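Long-range contacts in uncharacterized protein (PDB 4R7F), which is of unknown function but carries an N-terminal domain related to the type 9 secretion system plug protein, within a chain built of immunoglobulin-like beta-sandwiches: residues Arg52-Val58 with Ala117-Glu123; Lys12-Thr16 with Phe43-Gly47; Phe5-Val9 with Asn315-Lys321. All coordinates share one frame; numbering follows the deposited sequence. Where two conformers were deposited one is given.

Interaction 1 (Arg52-Val58 with Ala117-Glu123)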
loop_
_atom_site.group_PDB
_atom_site.type_symbol
_atom_site.label_atom_id
_atom_site.label_comp_id
_atom_site.label_asym_id
_atom_site.label_seq_id
_atom_site.Cartn_x
_atom_site.Cartn_y
_atom_site.Cartn_z
ATOM N N ARG A 52 11.311 -31.877 -22.229
ATOM C CA ARG A 52 10.376 -31.108 -23.058
ATOM C C ARG A 52 9.038 -31.023 -22.344
ATOM O O ARG A 52 8.356 -32.036 -22.201
ATOM C CB ARG A 52 10.169 -31.776 -24.426
ATOM C CG ARG A 52 11.391 -31.788 -25.330
ATOM C CD ARG A 52 11.602 -30.454 -26.034
ATOM N NE ARG A 52 10.848 -30.374 -27.285
ATOM C CZ ARG A 52 10.980 -29.408 -28.193
ATOM N NH1 ARG A 52 11.838 -28.408 -28.013
ATOM N NH2 ARG A 52 10.238 -29.440 -29.294
ATOM N N TYR A 53 8.668 -29.829 -21.880
ATOM C CA TYR A 53 7.336 -29.649 -21.309
ATOM C C TYR A 53 6.455 -28.860 -22.255
ATOM O O TYR A 53 6.910 -27.917 -22.901
ATOM C CB TYR A 53 7.375 -28.909 -19.973
ATOM C CG TYR A 53 8.214 -29.537 -18.892
ATOM C CD1 TYR A 53 7.816 -30.705 -18.255
ATOM C CD2 TYR A 53 9.381 -28.909 -18.440
ATOM C CE1 TYR A 53 8.583 -31.265 -17.225
ATOM C CE2 TYR A 53 10.147 -29.454 -17.407
ATOM C CZ TYR A 53 9.755 -30.634 -16.818
ATOM O OH TYR A 53 10.550 -31.168 -15.827
ATOM N N ALA A 54 5.186 -29.250 -22.305
ATOM C CA ALA A 54 4.172 -28.565 -23.077
ATOM C C ALA A 54 2.937 -28.245 -22.195
ATOM O O ALA A 54 2.733 -28.862 -21.159
ATOM C CB ALA A 54 3.771 -29.449 -24.253
ATOM N N TYR A 55 2.096 -27.306 -22.613
ATOM C CA TYR A 55 0.920 -26.935 -21.798
ATOM C C TYR A 55 -0.402 -26.876 -22.559
ATOM O O TYR A 55 -0.411 -26.696 -23.765
ATOM C CB TYR A 55 1.163 -25.588 -21.115
ATOM C CG TYR A 55 1.310 -24.427 -22.061
ATOM C CD1 TYR A 55 2.531 -24.167 -22.669
ATOM C CD2 TYR A 55 0.249 -23.570 -22.330
ATOM C CE1 TYR A 55 2.694 -23.104 -23.534
ATOM C CE2 TYR A 55 0.407 -22.488 -23.193
ATOM C CZ TYR A 55 1.638 -22.269 -23.800
ATOM O OH TYR A 55 1.849 -21.226 -24.673
ATOM N N ASN A 56 -1.500 -27.061 -21.819
ATOM C CA ASN A 56 -2.855 -26.790 -22.277
ATOM C C ASN A 56 -3.510 -25.656 -21.492
ATOM O O ASN A 56 -3.313 -25.528 -20.278
ATOM C CB ASN A 56 -3.767 -28.005 -22.081
ATOM C CG ASN A 56 -3.247 -29.242 -22.745
ATOM O OD1 ASN A 56 -2.686 -29.216 -23.841
ATOM N ND2 ASN A 56 -3.450 -30.350 -22.083
ATOM N N VAL A 57 -4.356 -24.896 -22.178
ATOM C CA VAL A 57 -5.127 -23.829 -21.582
ATOM C C VAL A 57 -6.545 -24.335 -21.314
ATOM O O VAL A 57 -7.231 -24.834 -22.222
ATOM C CB VAL A 57 -5.123 -22.603 -22.509
ATOM C CG1 VAL A 57 -5.850 -21.431 -21.891
ATOM C CG2 VAL A 57 -3.686 -22.210 -22.807
ATOM N N VAL A 58 -6.976 -24.227 -20.057
ATOM C CA VAL A 58 -8.332 -24.621 -19.670
ATOM C C VAL A 58 -9.086 -23.390 -19.225
ATOM O O VAL A 58 -8.653 -22.668 -18.323
ATOM C CB VAL A 58 -8.362 -25.653 -18.536
ATOM C CG1 VAL A 58 -9.792 -25.940 -18.138
ATOM C CG2 VAL A 58 -7.676 -26.959 -18.943
ATOM N N ALA A 117 -6.736 -22.029 -16.335
ATOM C CA ALA A 117 -5.859 -22.997 -15.739
ATOM C C ALA A 117 -4.916 -23.566 -16.787
ATOM O O ALA A 117 -5.337 -24.100 -17.822
ATOM C CB ALA A 117 -6.656 -24.090 -15.087
ATOM N N ILE A 118 -3.623 -23.429 -16.507
ATOM C CA ILE A 118 -2.566 -23.886 -17.393
ATOM C C ILE A 118 -2.063 -25.214 -16.878
ATOM O O ILE A 118 -1.471 -25.265 -15.804
ATOM C CB ILE A 118 -1.390 -22.888 -17.436
ATOM C CG1 ILE A 118 -1.853 -21.537 -17.956
ATOM C CG2 ILE A 118 -0.287 -23.409 -18.322
ATOM C CD1 ILE A 118 -2.720 -21.598 -19.197
ATOM N N GLN A 119 -2.293 -26.294 -17.621
ATOM C CA GLN A 119 -1.845 -27.609 -17.165
ATOM C C GLN A 119 -0.617 -27.953 -17.952
ATOM O O GLN A 119 -0.632 -27.847 -19.160
ATOM C CB GLN A 119 -2.908 -28.649 -17.383
ATOM C CG GLN A 119 -4.230 -28.195 -16.862
ATOM C CD GLN A 119 -5.035 -29.325 -16.327
ATOM O OE1 GLN A 119 -5.770 -29.995 -17.056
ATOM N NE2 GLN A 119 -4.904 -29.552 -15.033
ATOM N N VAL A 120 0.457 -28.310 -17.257
ATOM C CA VAL A 120 1.728 -28.604 -17.893
ATOM C C VAL A 120 2.025 -30.093 -17.763
ATOM O O VAL A 120 1.586 -30.762 -16.828
ATOM C CB VAL A 120 2.864 -27.739 -17.335
ATOM C CG1 VAL A 120 4.201 -28.106 -17.971
ATOM C CG2 VAL A 120 2.532 -26.255 -17.546
ATOM N N TYR A 121 2.718 -30.619 -18.759
ATOM C CA TYR A 121 3.047 -32.046 -18.801
ATOM C C TYR A 121 4.330 -32.217 -19.575
ATOM O O TYR A 121 4.746 -31.311 -20.337
ATOM C CB TYR A 121 1.896 -32.863 -19.460
ATOM C CG TYR A 121 1.495 -32.387 -20.849
ATOM C CD1 TYR A 121 2.127 -32.880 -21.996
ATOM C CD2 TYR A 121 0.504 -31.410 -21.023
ATOM C CE1 TYR A 121 1.767 -32.434 -23.266
ATOM C CE2 TYR A 121 0.153 -30.953 -22.294
ATOM C CZ TYR A 121 0.785 -31.474 -23.406
ATOM O OH TYR A 121 0.435 -31.042 -24.658
ATOM N N ASN A 122 4.961 -33.368 -19.366
ATOM C CA ASN A 122 6.074 -33.819 -20.184
ATOM C C ASN A 122 5.534 -34.245 -21.544
ATOM O O ASN A 122 4.594 -35.043 -21.579
ATOM C CB ASN A 122 6.709 -35.020 -19.503
ATOM C CG ASN A 122 8.057 -35.368 -20.083
ATOM O OD1 ASN A 122 8.297 -35.295 -21.308
ATOM N ND2 ASN A 122 8.957 -35.746 -19.204
ATOM N N GLU A 123 6.104 -33.733 -22.647
ATOM C CA GLU A 123 5.610 -34.062 -24.008
ATOM C C GLU A 123 5.453 -35.563 -24.247
ATOM O O GLU A 123 4.499 -35.972 -24.905
ATOM C CB GLU A 123 6.509 -33.490 -25.100
ATOM C CG GLU A 123 6.303 -32.010 -25.364
ATOM C CD GLU A 123 6.932 -31.532 -26.666
ATOM O OE1 GLU A 123 8.027 -32.017 -27.053
ATOM O OE2 GLU A 123 6.324 -30.646 -27.298
#
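The ring of Tyr121 has the carbonyl oxygen of Ala54 over one of its faces, with Ala54 O 3.4 Å from Tyr121 CD2 and displaced toward the rim. The Tyr53 ring instead meets a carbonyl at its edge, Tyr121 O lying in the ring plane near CD1. Tyr121 reaches its neighbour because CG sits between the backbone N and the carbonyl carbon (chi1 55°), which folds the ring back over the strand 53-58; the Ala54 methyl, small enough to fit beside the ring, touches CZ at 3.7 Å. The two strands run antiparallel in the immunoglobulin-like sheet. Hydrogen bonds are exchanged in both directions by Ala54 with Tyr121, Asn56 with Gln119 and Val58 with Ala117; Ala54 N to Tyr121 O measures 2.9 Å. The face opposite Ala54, Asn56 and Tyr121 carries Tyr55, Val57, Ile118 and Val120, beta-branched or aromatic residues suited to an extended chain and a buried layer. Ile118 lies alongside both Tyr55 and Val57: its CG2 packs on Tyr55 CB at 3.8 Å, while CD1 rests on Val57 CG2 at 3.8 Å. Strand 129-138 continues the sheet beyond 117-122. Past the last pair, Glu123 N donates almost straight to Arg52 O (2.9 Å, 174° at the hydrogen). Arg52 NE also forms a long salt bridge to Glu123 OE1, 3.3 Å, approaching from above the carboxylate plane, while Glu123 OE2 bonds to Thr82 OG1. With Arg52 poorly ordered, this charge pair is probably a modest addition at the strand end, where the ladder and apolar layer supply most of the cohesion.

Interaction 2 (Lys12-Thr16 with Phe43-Gly47)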
loop_
_atom_site.group_PDB
_atom_site.type_symbol
_atom_site.label_atom_id
_atom_site.label_comp_id
_atom_site.label_asym_id
_atom_site.label_seq_id
_atom_site.Cartn_x
_atom_site.Cartn_y
_atom_site.Cartn_z
ATOM N N LYS A 12 7.110 -34.708 -8.050
ATOM C CA LYS A 12 8.210 -34.477 -7.118
ATOM C C LYS A 12 9.415 -33.791 -7.755
ATOM O O LYS A 12 10.270 -33.288 -7.014
ATOM C CB LYS A 12 8.624 -35.765 -6.478
ATOM C CG LYS A 12 7.507 -36.368 -5.661
ATOM C CD LYS A 12 7.826 -37.790 -5.259
ATOM C CE LYS A 12 6.765 -38.363 -4.344
ATOM N NZ LYS A 12 6.659 -39.827 -4.523
ATOM N N GLN A 13 9.471 -33.802 -9.100
ATOM C CA GLN A 13 10.613 -33.166 -9.799
ATOM C C GLN A 13 10.379 -31.661 -10.097
ATOM O O GLN A 13 11.299 -30.975 -10.506
ATOM C CB GLN A 13 11.034 -33.920 -11.083
ATOM C CG GLN A 13 11.657 -35.322 -10.911
ATOM C CD GLN A 13 12.954 -35.402 -10.090
ATOM O OE1 GLN A 13 13.022 -34.966 -8.936
ATOM N NE2 GLN A 13 13.962 -36.047 -10.664
ATOM N N ILE A 14 9.192 -31.130 -9.818
ATOM C CA ILE A 14 8.860 -29.725 -10.077
ATOM C C ILE A 14 8.903 -28.939 -8.754
ATOM O O ILE A 14 8.305 -29.343 -7.760
ATOM C CB ILE A 14 7.425 -29.654 -10.722
ATOM C CG1 ILE A 14 7.396 -30.371 -12.079
ATOM C CG2 ILE A 14 6.880 -28.235 -10.838
ATOM C CD1 ILE A 14 8.365 -29.812 -13.094
ATOM N N LYS A 15 9.579 -27.799 -8.726
ATOM C CA LYS A 15 9.645 -27.009 -7.494
ATOM C C LYS A 15 9.509 -25.556 -7.825
ATOM O O LYS A 15 9.770 -25.138 -8.965
ATOM C CB LYS A 15 10.969 -27.209 -6.781
ATOM C CG LYS A 15 11.267 -28.634 -6.366
ATOM C CD LYS A 15 10.376 -29.082 -5.223
ATOM C CE LYS A 15 10.850 -30.430 -4.688
ATOM N NZ LYS A 15 9.751 -31.343 -4.242
ATOM N N THR A 16 9.066 -24.798 -6.825
ATOM C CA THR A 16 9.126 -23.332 -6.827
ATOM C C THR A 16 8.298 -22.790 -7.961
ATOM O O THR A 16 8.714 -21.895 -8.721
ATOM C CB THR A 16 10.600 -22.857 -6.867
ATOM O OG1 THR A 16 11.344 -23.602 -5.889
ATOM C CG2 THR A 16 10.713 -21.393 -6.569
ATOM N N PHE A 43 9.008 -21.978 -12.862
ATOM C CA PHE A 43 9.171 -23.189 -12.112
ATOM C C PHE A 43 10.487 -23.827 -12.435
ATOM O O PHE A 43 11.059 -23.526 -13.469
ATOM C CB PHE A 43 8.020 -24.164 -12.423
ATOM C CG PHE A 43 8.021 -24.710 -13.816
ATOM C CD1 PHE A 43 7.371 -24.043 -14.826
ATOM C CD2 PHE A 43 8.643 -25.915 -14.107
ATOM C CE1 PHE A 43 7.343 -24.562 -16.122
ATOM C CE2 PHE A 43 8.625 -26.441 -15.402
ATOM C CZ PHE A 43 7.966 -25.766 -16.411
ATOM N N ASP A 44 10.956 -24.711 -11.554
ATOM C CA ASP A 44 12.155 -25.476 -11.807
ATOM C C ASP A 44 11.808 -26.937 -12.046
ATOM O O ASP A 44 10.918 -27.468 -11.421
ATOM C CB ASP A 44 13.104 -25.398 -10.623
ATOM C CG ASP A 44 13.701 -24.036 -10.429
ATOM O OD1 ASP A 44 13.783 -23.246 -11.391
ATOM O OD2 ASP A 44 14.085 -23.760 -9.276
ATOM N N GLY A 45 12.534 -27.589 -12.947
ATOM C CA GLY A 45 12.584 -29.054 -12.998
ATOM C C GLY A 45 13.912 -29.572 -12.432
ATOM O O GLY A 45 14.994 -29.173 -12.879
ATOM N N LEU A 46 13.856 -30.458 -11.440
ATOM C CA LEU A 46 15.093 -30.967 -10.812
ATOM C C LEU A 46 15.694 -32.135 -11.614
ATOM O O LEU A 46 14.972 -32.855 -12.313
ATOM C CB LEU A 46 14.823 -31.417 -9.375
ATOM C CG LEU A 46 14.263 -30.403 -8.367
ATOM C CD1 LEU A 46 14.737 -30.765 -6.978
ATOM C CD2 LEU A 46 14.645 -28.966 -8.635
ATOM N N GLY A 47 17.012 -32.327 -11.475
ATOM C CA GLY A 47 17.796 -33.211 -12.350
ATOM C C GLY A 47 18.659 -32.393 -13.307
ATOM O O GLY A 47 18.550 -31.164 -13.345
#
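Gln13, Lys15 and Thr16 meet Leu46, Asp44 and Phe43 in an antiparallel edge pairing, the short strand axes 4.8 Å apart and 139° between their directions. This is one side of a four-stranded sheet in the N-terminal immunoglobulin-like sandwich, with 14-21 as an outermost strand and 39-46 inside it. Lys15 and Asp44 form a hydrogen-bonded pair: Asp44 N gives to Lys15 O at 2.9 Å and Lys15 N returns a bond to Asp44 O. Ile14 and Gly45 make the adjoining non-hydrogen-bonded pair. Gly45 has no side chain to offer Ile14, whose CD1 meets Phe43 CD2, two residues back along the strand, at 4.0 Å. The Phe43 ring, swung between the backbone N and the carbonyl carbon (chi1 68°), stacks on Tyr99 and meets Phe131 edge-to-face, so both residues belong to the buried interior, which suits their large apolar side chains. Across the sheet, Lys15 contributes its aliphatic stem: the Lys15 and Leu46 side chains cross at about a right angle, CG to CG 4.0 Å, while the lysine bends on to a weak bond from NZ to Lys12 O. A lysine thus offers methylenes to a leucine and still turns its ammonium back toward the loop before the strand. Asp44, buried on the face of Lys15, has its carboxylate satisfied elsewhere: OD1 by Asn98, and OD2 by Tyr290 and a salt bridge to Lys340, linking this sheet to strands 290-298 and 332-340 of another. Where the pairing begins, Leu46 N donates to Gln13 O at 2.8 Å, and Leu46 CG lies 3.7 Å from that same oxygen.

Interaction 3 (Phe5-Val9 with Asn315-Lys321)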
loop_
_atom_site.group_PDB
_atom_site.type_symbol
_atom_site.label_atom_id
_atom_site.label_comp_id
_atom_site.label_asym_id
_atom_site.label_seq_id
_atom_site.Cartn_x
_atom_site.Cartn_y
_atom_site.Cartn_z
ATOM N N PHE A 5 -9.983 -26.552 -10.513
ATOM C CA PHE A 5 -8.609 -26.317 -10.902
ATOM C C PHE A 5 -8.040 -25.257 -9.973
ATOM O O PHE A 5 -8.661 -24.228 -9.728
ATOM C CB PHE A 5 -8.503 -25.844 -12.355
ATOM C CG PHE A 5 -9.011 -26.841 -13.342
ATOM C CD1 PHE A 5 -10.360 -27.007 -13.535
ATOM C CD2 PHE A 5 -8.136 -27.644 -14.045
ATOM C CE1 PHE A 5 -10.834 -27.977 -14.407
ATOM C CE2 PHE A 5 -8.593 -28.583 -14.927
ATOM C CZ PHE A 5 -9.939 -28.766 -15.102
ATOM N N PHE A 6 -6.860 -25.536 -9.458
ATOM C CA PHE A 6 -6.194 -24.645 -8.553
ATOM C C PHE A 6 -4.726 -24.811 -8.750
ATOM O O PHE A 6 -4.259 -25.863 -9.208
ATOM C CB PHE A 6 -6.602 -24.913 -7.095
ATOM C CG PHE A 6 -6.356 -26.312 -6.607
ATOM C CD1 PHE A 6 -7.315 -27.312 -6.792
ATOM C CD2 PHE A 6 -5.215 -26.617 -5.899
ATOM C CE1 PHE A 6 -7.122 -28.592 -6.301
ATOM C CE2 PHE A 6 -4.999 -27.916 -5.408
ATOM C CZ PHE A 6 -5.949 -28.905 -5.605
ATOM N N THR A 7 -3.988 -23.768 -8.446
ATOM C CA THR A 7 -2.545 -23.852 -8.580
ATOM C C THR A 7 -2.013 -24.888 -7.623
ATOM O O THR A 7 -2.195 -24.771 -6.406
ATOM C CB THR A 7 -1.912 -22.512 -8.310
ATOM O OG1 THR A 7 -2.404 -21.592 -9.294
ATOM C CG2 THR A 7 -0.368 -22.611 -8.375
ATOM N N ASP A 8 -1.386 -25.904 -8.197
ATOM C CA ASP A 8 -0.840 -27.049 -7.460
ATOM C C ASP A 8 0.222 -27.821 -8.264
ATOM O O ASP A 8 0.217 -27.827 -9.467
ATOM C CB ASP A 8 -1.973 -27.994 -7.117
ATOM C CG ASP A 8 -1.629 -28.958 -5.993
ATOM O OD1 ASP A 8 -0.705 -28.692 -5.183
ATOM O OD2 ASP A 8 -2.304 -30.000 -5.935
ATOM N N VAL A 9 1.166 -28.423 -7.569
ATOM C CA VAL A 9 2.216 -29.210 -8.170
ATOM C C VAL A 9 1.960 -30.683 -7.872
ATOM O O VAL A 9 1.705 -31.028 -6.746
ATOM C CB VAL A 9 3.575 -28.812 -7.581
ATOM C CG1 VAL A 9 4.681 -29.764 -8.042
ATOM C CG2 VAL A 9 3.905 -27.400 -7.986
ATOM N N ASN A 315 1.929 -23.044 -2.402
ATOM C CA ASN A 315 0.832 -22.528 -3.222
ATOM C C ASN A 315 -0.470 -22.382 -2.432
ATOM O O ASN A 315 -1.580 -22.502 -2.977
ATOM C CB ASN A 315 0.641 -23.445 -4.434
ATOM C CG ASN A 315 1.924 -23.611 -5.228
ATOM O OD1 ASN A 315 2.557 -24.683 -5.245
ATOM N ND2 ASN A 315 2.325 -22.540 -5.872
ATOM N N ASN A 316 -0.337 -22.138 -1.130
ATOM C CA ASN A 316 -1.517 -22.072 -0.266
ATOM C C ASN A 316 -2.492 -23.279 -0.384
ATOM O O ASN A 316 -3.674 -23.156 -0.158
ATOM C CB ASN A 316 -2.223 -20.730 -0.453
ATOM C CG ASN A 316 -1.449 -19.582 0.179
ATOM O OD1 ASN A 316 -0.844 -19.723 1.235
ATOM N ND2 ASN A 316 -1.442 -18.469 -0.479
ATOM N N VAL A 317 -1.947 -24.453 -0.697
ATOM C CA VAL A 317 -2.695 -25.704 -0.702
ATOM C C VAL A 317 -2.574 -26.415 0.650
ATOM O O VAL A 317 -1.480 -26.619 1.170
ATOM C CB VAL A 317 -2.187 -26.598 -1.866
ATOM C CG1 VAL A 317 -2.816 -27.998 -1.889
ATOM C CG2 VAL A 317 -2.397 -25.872 -3.193
ATOM N N LEU A 318 -3.724 -26.778 1.205
ATOM C CA LEU A 318 -3.809 -27.555 2.427
ATOM C C LEU A 318 -4.107 -28.970 1.998
ATOM O O LEU A 318 -5.246 -29.293 1.671
ATOM C CB LEU A 318 -4.920 -27.032 3.353
ATOM C CG LEU A 318 -4.793 -25.543 3.692
ATOM C CD1 LEU A 318 -5.908 -25.175 4.658
ATOM C CD2 LEU A 318 -3.440 -25.275 4.308
ATOM N N ASP A 319 -3.054 -29.797 1.988
ATOM C CA ASP A 319 -3.128 -31.207 1.673
ATOM C C ASP A 319 -1.939 -31.985 2.323
ATOM O O ASP A 319 -1.229 -31.474 3.180
ATOM C CB ASP A 319 -3.153 -31.369 0.145
ATOM C CG ASP A 319 -1.775 -31.103 -0.531
ATOM O OD1 ASP A 319 -0.793 -30.675 0.160
ATOM O OD2 ASP A 319 -1.684 -31.313 -1.780
ATOM N N GLU A 320 -1.726 -33.215 1.890
ATOM C CA GLU A 320 -0.754 -34.112 2.504
ATOM C C GLU A 320 0.658 -33.620 2.335
ATOM O O GLU A 320 1.518 -34.047 3.059
ATOM C CB GLU A 320 -0.830 -35.512 1.868
ATOM C CG GLU A 320 -2.151 -36.226 2.141
ATOM C CD GLU A 320 -3.265 -35.989 1.101
ATOM O OE1 GLU A 320 -3.090 -35.208 0.104
ATOM O OE2 GLU A 320 -4.337 -36.603 1.325
ATOM N N LYS A 321 0.903 -32.778 1.342
ATOM C CA LYS A 321 2.208 -32.208 1.179
ATOM C C LYS A 321 2.493 -31.180 2.229
ATOM O O LYS A 321 3.629 -31.062 2.610
ATOM C CB LYS A 321 2.377 -31.524 -0.170
ATOM C CG LYS A 321 2.116 -32.380 -1.397
ATOM C CD LYS A 321 2.622 -31.564 -2.602
ATOM C CE LYS A 321 1.663 -31.520 -3.782
ATOM N NZ LYS A 321 0.405 -30.762 -3.531
HETATM O O HOH W 1 -3.592 -23.042 -4.945
HETATM O O HOH W 2 -3.903 -31.002 -3.357
HETATM O O HOH W 3 1.489 -27.359 -4.122
#
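Asp8 and Lys321 form the charged centre of a surface contact in which the N-terminal segment meets the loop joining strand 305-310 to strand 325-327; no backbone hydrogen bond runs directly between the two segments. Asp8 OD1 takes a hydrogen bond from Lys321 NZ at 2.9 Å, through the lone pair on the side of the other carboxylate oxygen. The two side chains come from opposite directions. With CG anti to the backbone nitrogen (chi1 -161°), the Asp8 carboxylate is carried out toward the loop, where the long lysine chain, bent at its far end, passes Val9 O before delivering its ammonium. That ammonium is shared: Lys321 NZ also reaches Asp319 OD2 at 2.8 Å, again through the syn lone pair. Asp319 OD1 meanwhile accepts the backbone N of Lys321, an Asx turn that bends the loop and places the second carboxylate beside the lysine; aspartate is short enough to do both. Next to the charges, Val317 supplies the apolar part. Its CG2 lies 3.4 Å from Thr7 O and 4.0 Å from Phe6 CD2, arriving near the plane of the phenyl ring at its edge, and the two side chains cross at about a right angle. The Thr7 methyl packs against the Asn315 amide, CG2 to ND2 3.7 Å, while Thr7 OG1 is bonded to Cys134 N. Water adds further links: one molecule donates to Thr7 O and Asn315 O, and another to Asp8 OD2 and Asp319 OD2. Those two carboxylate oxygens are only 4.4 Å apart, and their mutual repulsion is probably offset by the ammonium that both aspartates share and by the water bridging OD2 to OD2.

How the interactions relate
Starting at the N terminus, residues 5-9 open interaction 3, whose loop closes only at 315-321, over three hundred residues later, and so encloses the other two contacts. Within it, interaction 2 closes first, pairing 12-16 with 43-47; interaction 1 opens after that, at 52-58, and closes at 117-123. These inner two stand in series, neither nested nor crossing. They belong to facing sheets of the N-terminal sandwich and meet in its core, where Tyr53 packs on Ile14 and Phe43. Phe5 leans on Ala117, joining interaction 3 to interaction 1, while Val9 touches Ile14. Interaction 3 thus ties the N-terminal domain to a distant loop of the C-terminal part.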